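Local coordinates for protein P450 epoxidase (Sorangium cellulosum, PDB 1Q5D) that belongs to the cytochrome P450 family, largely helical haem enzymes, and holds a second ligand in a pocket beside its haem, at residues E26-A31 with A402-E407; K18-G23 with I300-T305. One frame throughout, in Å; residues are numbered along the deposited sequence.

Interaction 1 (E26-A31 with A402-E407). With EPB (7,11-dihydroxy-8,8,10,12,16-pentamethyl-3-[1-methyl-2-(2-methyl-thiazol-4-yl)vinyl]-4,17-dioxabicyclo[14.1.0]heptadecane-5,9-dione), chain C.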
# COMPACT_ATOMS: atom_id res chain seq x y z
N GLU A 26 -10.16 13.49 -2.02
CA GLU A 26 -9.52 14.73 -1.57
C GLU A 26 -9.67 14.99 -0.07
O GLU A 26 -8.73 15.47 0.58
CB GLU A 26 -10.06 15.95 -2.35
CG GLU A 26 -9.43 17.27 -1.93
CD GLU A 26 -9.99 18.47 -2.69
OE1 GLU A 26 -11.17 18.43 -3.12
OE2 GLU A 26 -9.24 19.45 -2.87
N ASP A 27 -10.84 14.68 0.48
CA ASP A 27 -11.09 14.94 1.89
C ASP A 27 -12.29 14.13 2.39
O ASP A 27 -13.43 14.60 2.39
CB ASP A 27 -11.32 16.43 2.12
CG ASP A 27 -11.50 16.78 3.58
OD1 ASP A 27 -11.20 15.93 4.45
OD2 ASP A 27 -11.94 17.90 3.95
N PRO A 28 -12.03 12.88 2.76
CA PRO A 28 -13.09 11.98 3.21
C PRO A 28 -13.45 12.18 4.67
O PRO A 28 -14.36 11.51 5.16
CB PRO A 28 -12.45 10.61 3.04
CG PRO A 28 -11.00 10.86 3.30
CD PRO A 28 -10.71 12.22 2.75
N PHE A 29 -12.75 13.06 5.35
CA PHE A 29 -12.81 13.06 6.81
C PHE A 29 -14.14 13.50 7.44
O PHE A 29 -14.66 12.80 8.32
CB PHE A 29 -11.54 13.69 7.41
CG PHE A 29 -10.31 12.93 7.04
CD1 PHE A 29 -9.44 13.41 6.08
CD2 PHE A 29 -10.09 11.67 7.58
CE1 PHE A 29 -8.32 12.67 5.71
CE2 PHE A 29 -8.97 10.92 7.21
CZ PHE A 29 -8.09 11.43 6.28
N PRO A 30 -14.72 14.59 6.96
CA PRO A 30 -16.06 14.99 7.42
C PRO A 30 -17.11 13.89 7.24
O PRO A 30 -17.87 13.63 8.16
CB PRO A 30 -16.38 16.22 6.56
CG PRO A 30 -15.04 16.77 6.22
CD PRO A 30 -14.17 15.54 5.97
N ALA A 31 -17.13 13.23 6.08
CA ALA A 31 -18.08 12.14 5.84
C ALA A 31 -17.89 10.93 6.74
O ALA A 31 -18.85 10.41 7.28
CB ALA A 31 -18.08 11.73 4.36
N ALA A 402 -8.95 1.25 -4.39
CA ALA A 402 -8.34 1.04 -3.07
C ALA A 402 -7.71 2.29 -2.45
O ALA A 402 -7.58 2.39 -1.23
CB ALA A 402 -7.28 -0.08 -3.15
N PHE A 403 -7.30 3.24 -3.28
CA PHE A 403 -6.53 4.36 -2.78
C PHE A 403 -7.21 5.68 -3.05
O PHE A 403 -7.91 5.85 -4.06
CB PHE A 403 -5.15 4.41 -3.47
CG PHE A 403 -4.31 3.19 -3.22
CD1 PHE A 403 -3.91 2.38 -4.27
CD2 PHE A 403 -3.89 2.88 -1.93
CE1 PHE A 403 -3.12 1.27 -4.04
CE2 PHE A 403 -3.10 1.78 -1.69
CZ PHE A 403 -2.71 0.96 -2.74
N ARG A 404 -6.96 6.63 -2.16
CA ARG A 404 -7.25 8.02 -2.44
C ARG A 404 -6.10 8.50 -3.34
O ARG A 404 -5.21 9.23 -2.89
CB ARG A 404 -7.32 8.83 -1.14
CG ARG A 404 -8.26 8.26 -0.06
CD ARG A 404 -8.11 8.92 1.34
NE ARG A 404 -8.04 10.38 1.20
CZ ARG A 404 -7.33 11.17 2.00
NH1 ARG A 404 -6.64 10.67 3.02
NH2 ARG A 404 -7.31 12.48 1.77
N ASN A 405 -6.12 8.09 -4.61
CA ASN A 405 -4.97 8.25 -5.49
C ASN A 405 -4.80 9.69 -5.98
O ASN A 405 -5.72 10.27 -6.57
CB ASN A 405 -5.05 7.28 -6.69
CG ASN A 405 -6.33 7.46 -7.52
OD1 ASN A 405 -7.44 7.57 -6.98
ND2 ASN A 405 -6.18 7.46 -8.86
N ILE A 406 -3.63 10.27 -5.72
CA ILE A 406 -3.31 11.58 -6.27
C ILE A 406 -2.76 11.39 -7.68
O ILE A 406 -1.76 10.68 -7.88
CB ILE A 406 -2.26 12.31 -5.41
CG1 ILE A 406 -2.79 12.54 -4.00
CG2 ILE A 406 -1.92 13.65 -6.05
CD1 ILE A 406 -1.74 13.14 -3.02
N GLU A 407 -3.41 12.03 -8.65
CA GLU A 407 -3.01 11.92 -10.04
C GLU A 407 -1.91 12.92 -10.40
O GLU A 407 -1.05 12.62 -11.23
CB GLU A 407 -4.23 12.08 -10.95
CG GLU A 407 -5.23 10.96 -10.79
CD GLU A 407 -6.48 11.13 -11.65
OE1 GLU A 407 -7.11 10.11 -11.95
OE2 GLU A 407 -6.82 12.26 -12.01
O16 EPB C . -3.27 -2.45 -3.78
C51 EPB C . -3.18 -0.93 0.80
O41 EPB C . -1.03 -2.53 0.90
C5 EPB C . -2.41 -2.20 0.82
C4 EPB C . -1.57 -2.93 -0.36
C16 EPB C . -3.97 -3.21 -3.22
O1 EPB C . -3.55 -4.25 -2.40
C2 EPB C . -2.05 -4.58 -2.16
C3 EPB C . -1.75 -4.33 -0.63
C20 EPB C . -1.98 -6.10 -2.57
C21 EPB C . -2.12 -6.28 -4.08
C22 EPB C . -1.80 -7.11 -1.67
C23 EPB C . -1.75 -8.57 -1.81
N26 EPB C . -2.54 -9.18 -2.76
C25 EPB C . -2.39 -10.53 -2.74
C27 EPB C . -3.14 -11.36 -3.71
C24 EPB C . -1.04 -9.43 -1.06
S1 EPB C . -1.32 -11.04 -1.56
C15 EPB C . -5.51 -3.12 -3.35
C14 EPB C . -6.27 -4.50 -3.56
O14 EPB C . -5.59 -5.08 -4.67
C13 EPB C . -7.89 -4.43 -3.71
C29 EPB C . -8.23 -3.60 -4.99
C30 EPB C . -8.45 -5.82 -3.97
C12 EPB C . -8.58 -3.69 -2.43
O12 EPB C . -9.26 -2.62 -2.58
C11 EPB C . -8.48 -4.18 -0.93
C28 EPB C . -9.94 -4.17 -0.42
C10 EPB C . -7.29 -3.51 -0.32
O10 EPB C . -7.58 -2.09 -0.08
C9 EPB C . -7.01 -4.23 0.99
C91 EPB C . -6.64 -5.61 0.70
C8 EPB C . -5.81 -3.77 1.73
C7 EPB C . -4.92 -2.67 1.01
C6 EPB C . -3.50 -3.45 1.01

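Interaction 2 (K18-G23 with I300-T305). With EPB (7,11-dihydroxy-8,8,10,12,16-pentamethyl-3-[1-methyl-2-(2-methyl-thiazol-4-yl)vinyl]-4,17-dioxabicyclo[14.1.0]heptadecane-5,9-dione), chain C.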
# COMPACT_ATOMS: atom_id res chain seq x y z
N LYS A 18 -20.40 7.11 0.74
CA LYS A 18 -20.16 7.18 -0.70
C LYS A 18 -18.69 7.45 -0.98
O LYS A 18 -18.32 8.57 -1.33
CB LYS A 18 -20.99 8.32 -1.31
CG LYS A 18 -22.48 8.10 -1.20
CD LYS A 18 -23.24 9.39 -1.51
CE LYS A 18 -24.74 9.16 -1.37
NZ LYS A 18 -25.51 10.33 -1.86
N PRO A 19 -17.84 6.44 -0.85
CA PRO A 19 -16.38 6.65 -1.00
C PRO A 19 -15.92 6.87 -2.46
O PRO A 19 -14.71 7.09 -2.68
CB PRO A 19 -15.79 5.36 -0.44
CG PRO A 19 -16.87 4.30 -0.74
CD PRO A 19 -18.18 5.04 -0.54
N PHE A 20 -16.84 6.80 -3.43
CA PHE A 20 -16.52 7.13 -4.83
C PHE A 20 -17.12 8.46 -5.29
O PHE A 20 -16.96 8.85 -6.45
CB PHE A 20 -16.91 6.00 -5.79
CG PHE A 20 -16.16 4.73 -5.53
CD1 PHE A 20 -16.73 3.73 -4.77
CD2 PHE A 20 -14.87 4.57 -5.99
CE1 PHE A 20 -16.02 2.55 -4.50
CE2 PHE A 20 -14.16 3.41 -5.71
CZ PHE A 20 -14.75 2.40 -4.96
N ALA A 21 -17.76 9.17 -4.37
CA ALA A 21 -18.27 10.51 -4.67
C ALA A 21 -17.12 11.44 -4.98
O ALA A 21 -16.05 11.35 -4.36
CB ALA A 21 -19.07 11.05 -3.50
N PRO A 22 -17.31 12.33 -5.95
CA PRO A 22 -16.35 13.40 -6.21
C PRO A 22 -16.05 14.13 -4.93
O PRO A 22 -16.97 14.39 -4.14
CB PRO A 22 -17.10 14.32 -7.19
CG PRO A 22 -18.10 13.44 -7.84
CD PRO A 22 -18.46 12.35 -6.88
N GLY A 23 -14.78 14.45 -4.69
CA GLY A 23 -14.39 15.09 -3.46
C GLY A 23 -13.99 14.19 -2.30
O GLY A 23 -13.28 14.66 -1.40
N ILE A 300 -3.82 6.91 3.14
CA ILE A 300 -3.97 6.80 1.69
C ILE A 300 -5.07 5.85 1.21
O ILE A 300 -5.41 5.85 0.01
CB ILE A 300 -2.64 6.33 1.03
CG1 ILE A 300 -2.28 4.92 1.53
CG2 ILE A 300 -1.53 7.38 1.21
CD1 ILE A 300 -1.14 4.20 0.77
N LEU A 301 -5.60 5.03 2.11
CA LEU A 301 -6.63 4.07 1.73
C LEU A 301 -7.98 4.77 1.62
O LEU A 301 -8.36 5.54 2.50
CB LEU A 301 -6.74 2.93 2.74
CG LEU A 301 -5.53 1.99 2.79
CD1 LEU A 301 -5.69 0.87 3.83
CD2 LEU A 301 -5.34 1.41 1.38
N ARG A 302 -8.69 4.49 0.52
CA ARG A 302 -10.04 5.04 0.28
C ARG A 302 -11.04 4.52 1.30
O ARG A 302 -11.83 5.27 1.88
CB ARG A 302 -10.51 4.62 -1.11
CG ARG A 302 -11.88 5.21 -1.53
CD ARG A 302 -12.22 4.94 -3.00
NE ARG A 302 -11.25 5.59 -3.87
CZ ARG A 302 -11.36 6.84 -4.32
NH1 ARG A 302 -12.41 7.59 -4.01
NH2 ARG A 302 -10.40 7.33 -5.10
N ILE A 303 -11.03 3.21 1.49
CA ILE A 303 -11.90 2.58 2.48
C ILE A 303 -11.06 1.87 3.55
O ILE A 303 -11.07 2.25 4.72
CB ILE A 303 -12.89 1.60 1.79
CG1 ILE A 303 -13.57 2.29 0.60
CG2 ILE A 303 -13.93 1.09 2.79
CD1 ILE A 303 -13.53 1.48 -0.69
N GLY A 304 -10.32 0.83 3.15
CA GLY A 304 -9.45 0.13 4.07
C GLY A 304 -9.09 -1.26 3.61
O GLY A 304 -8.77 -1.47 2.44
N THR A 305 -9.15 -2.22 4.51
CA THR A 305 -8.87 -3.58 4.14
C THR A 305 -10.03 -4.46 4.55
O THR A 305 -10.94 -3.99 5.24
CB THR A 305 -7.52 -4.07 4.70
OG1 THR A 305 -7.26 -5.38 4.18
CG2 THR A 305 -7.60 -4.28 6.22
O16 EPB C . -3.27 -2.45 -3.78
C51 EPB C . -3.18 -0.93 0.80
O41 EPB C . -1.03 -2.53 0.90
C5 EPB C . -2.41 -2.20 0.82
C4 EPB C . -1.57 -2.93 -0.36
C16 EPB C . -3.97 -3.21 -3.22
O1 EPB C . -3.55 -4.25 -2.40
C2 EPB C . -2.05 -4.58 -2.16
C3 EPB C . -1.75 -4.33 -0.63
C20 EPB C . -1.98 -6.10 -2.57
C21 EPB C . -2.12 -6.28 -4.08
C22 EPB C . -1.80 -7.11 -1.67
C23 EPB C . -1.75 -8.57 -1.81
N26 EPB C . -2.54 -9.18 -2.76
C25 EPB C . -2.39 -10.53 -2.74
C27 EPB C . -3.14 -11.36 -3.71
C24 EPB C . -1.04 -9.43 -1.06
S1 EPB C . -1.32 -11.04 -1.56
C15 EPB C . -5.51 -3.12 -3.35
C14 EPB C . -6.27 -4.50 -3.56
O14 EPB C . -5.59 -5.08 -4.67
C13 EPB C . -7.89 -4.43 -3.71
C29 EPB C . -8.23 -3.60 -4.99
C30 EPB C . -8.45 -5.82 -3.97
C12 EPB C . -8.58 -3.69 -2.43
O12 EPB C . -9.26 -2.62 -2.58
C11 EPB C . -8.48 -4.18 -0.93
C28 EPB C . -9.94 -4.17 -0.42
C10 EPB C . -7.29 -3.51 -0.32
O10 EPB C . -7.58 -2.09 -0.08
C9 EPB C . -7.01 -4.23 0.99
C91 EPB C . -6.64 -5.61 0.70
C8 EPB C . -5.81 -3.77 1.73
C7 EPB C . -4.92 -2.67 1.01
C6 EPB C . -3.50 -3.45 1.01
O HOH W 1 -13.27 10.45 -4.59

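Interaction 1 (E26-A31 with A402-E407)
The P28 ring lies over one face of the R404 guanidinium, with CD 3.3 Å above that plane and offset toward its rim. P28 CD lies 3.5 Å from R404 NH2, and CG of the same ring reaches R404 NE at 3.7 Å. F29 comes from another direction: its CZ approaches R404 NH1 at 3.6 Å, and the phenyl and guanidinium planes stand 87° apart. P28 CG also sits over the centre of the F29 ring, so the proline links the two flat groups. The R404 chain runs straight through chi2 and bends at chi3 (45°), turning the guanidinium against the proline. E26 O lies at the guanidinium edge, near its plane, 3.5 Å from R404 NH2.

Polar partners outside the pair fix the arginine's rotation: D298 makes a salt bridge to NH1, which also donates to N299 O, while NE donates to A25 O. D27 OD1 accepts a weak bond from F29 N (3.4 Å), capping the start of helix 29-38. The adjacent A402 and F403 belong to the EPB pocket, A402 CB lying 3.3 Å from EPB O12.

The contact thus joins the entrance of helix 29-38 to the loop leading into strand 406-412, where R404 centres an inverse gamma turn. R404 also packs on F265 of helix 257-272, and E26 touches F397 of strand 396-397.

Interaction 2 (K18-G23 with I300-T305)
R302 NH1 donates to P19 O over 2.7 Å, at an N-H...O angle of 158°. The acceptor lies only 4° out of the guanidinium plane, and the donor stands nearly in line with the C=O bond: a short bond, in plane on the guanidinium side and close to axial on the acceptor side. Next to it, the methylene CD of R302 meets F20 CE2 at 3.7 Å. The two side chains cross at about a right angle, although the phenyl and guanidinium planes are almost parallel; the touching atom is the aliphatic CD, and the geometry is not that of a stack. An apolar contact flanks the polar one: P19 CB rests 3.9 Å from I303 CG1. Water 1 adds a second, indirect tie, accepting from R302 NH1 at 3.0 Å and donating to A21 O at 2.9 Å.

In R302, CG is anti to the backbone N (chi1 -176°) and the chain extends outward until it bends at chi3, which brings NH1 to the proline carbonyl. That carbonyl is presented by a type I beta turn from K18 to A21, closed by A21 N to K18 O. In this P450 the arginine belongs to the loop running from helix 287-297 into strand 304-309, a strand of the mixed five-stranded sheet.

Further partners hold the remaining guanidinium nitrogens: NE donates to H400 O and NH2 to G398 O, and R302 O is hydrogen-bonded to Y24 OH. I303 packs against W44 of strand 41-44, which P19 also touches, and against F327 and L329 of strand 325-329. On either side of R302 and I303 the chain meets the ligand: L301 CD2 is 3.2 Å from EPB C51, and G304 O accepts from EPB O10 at 2.9 Å. T305 OG1 is hydrogen-bonded to O1A of the haem.

In the fold
The centres of the two interactions lie about 5 Å apart, on the same side of the chain's centre. Along the sequence the order is 18-23, 26-31, 300-305, 402-407, so the segments alternate: two neighbouring N-terminal pieces each meet a different distant piece. The distant pieces, in turn, touch one another: R404 N is 2.8 Å from I300 O and R302 N 3.0 Å from A402 O, both probable hydrogen bonds. Through them the start of helix 29-38 and the loop before it are tied to the approaches of strands 304-309 and 406-412, which belong to different sheets. Segments 300-305 and 402-407 also both touch EPB, so these N-terminal contacts back onto the wall of the ligand pocket.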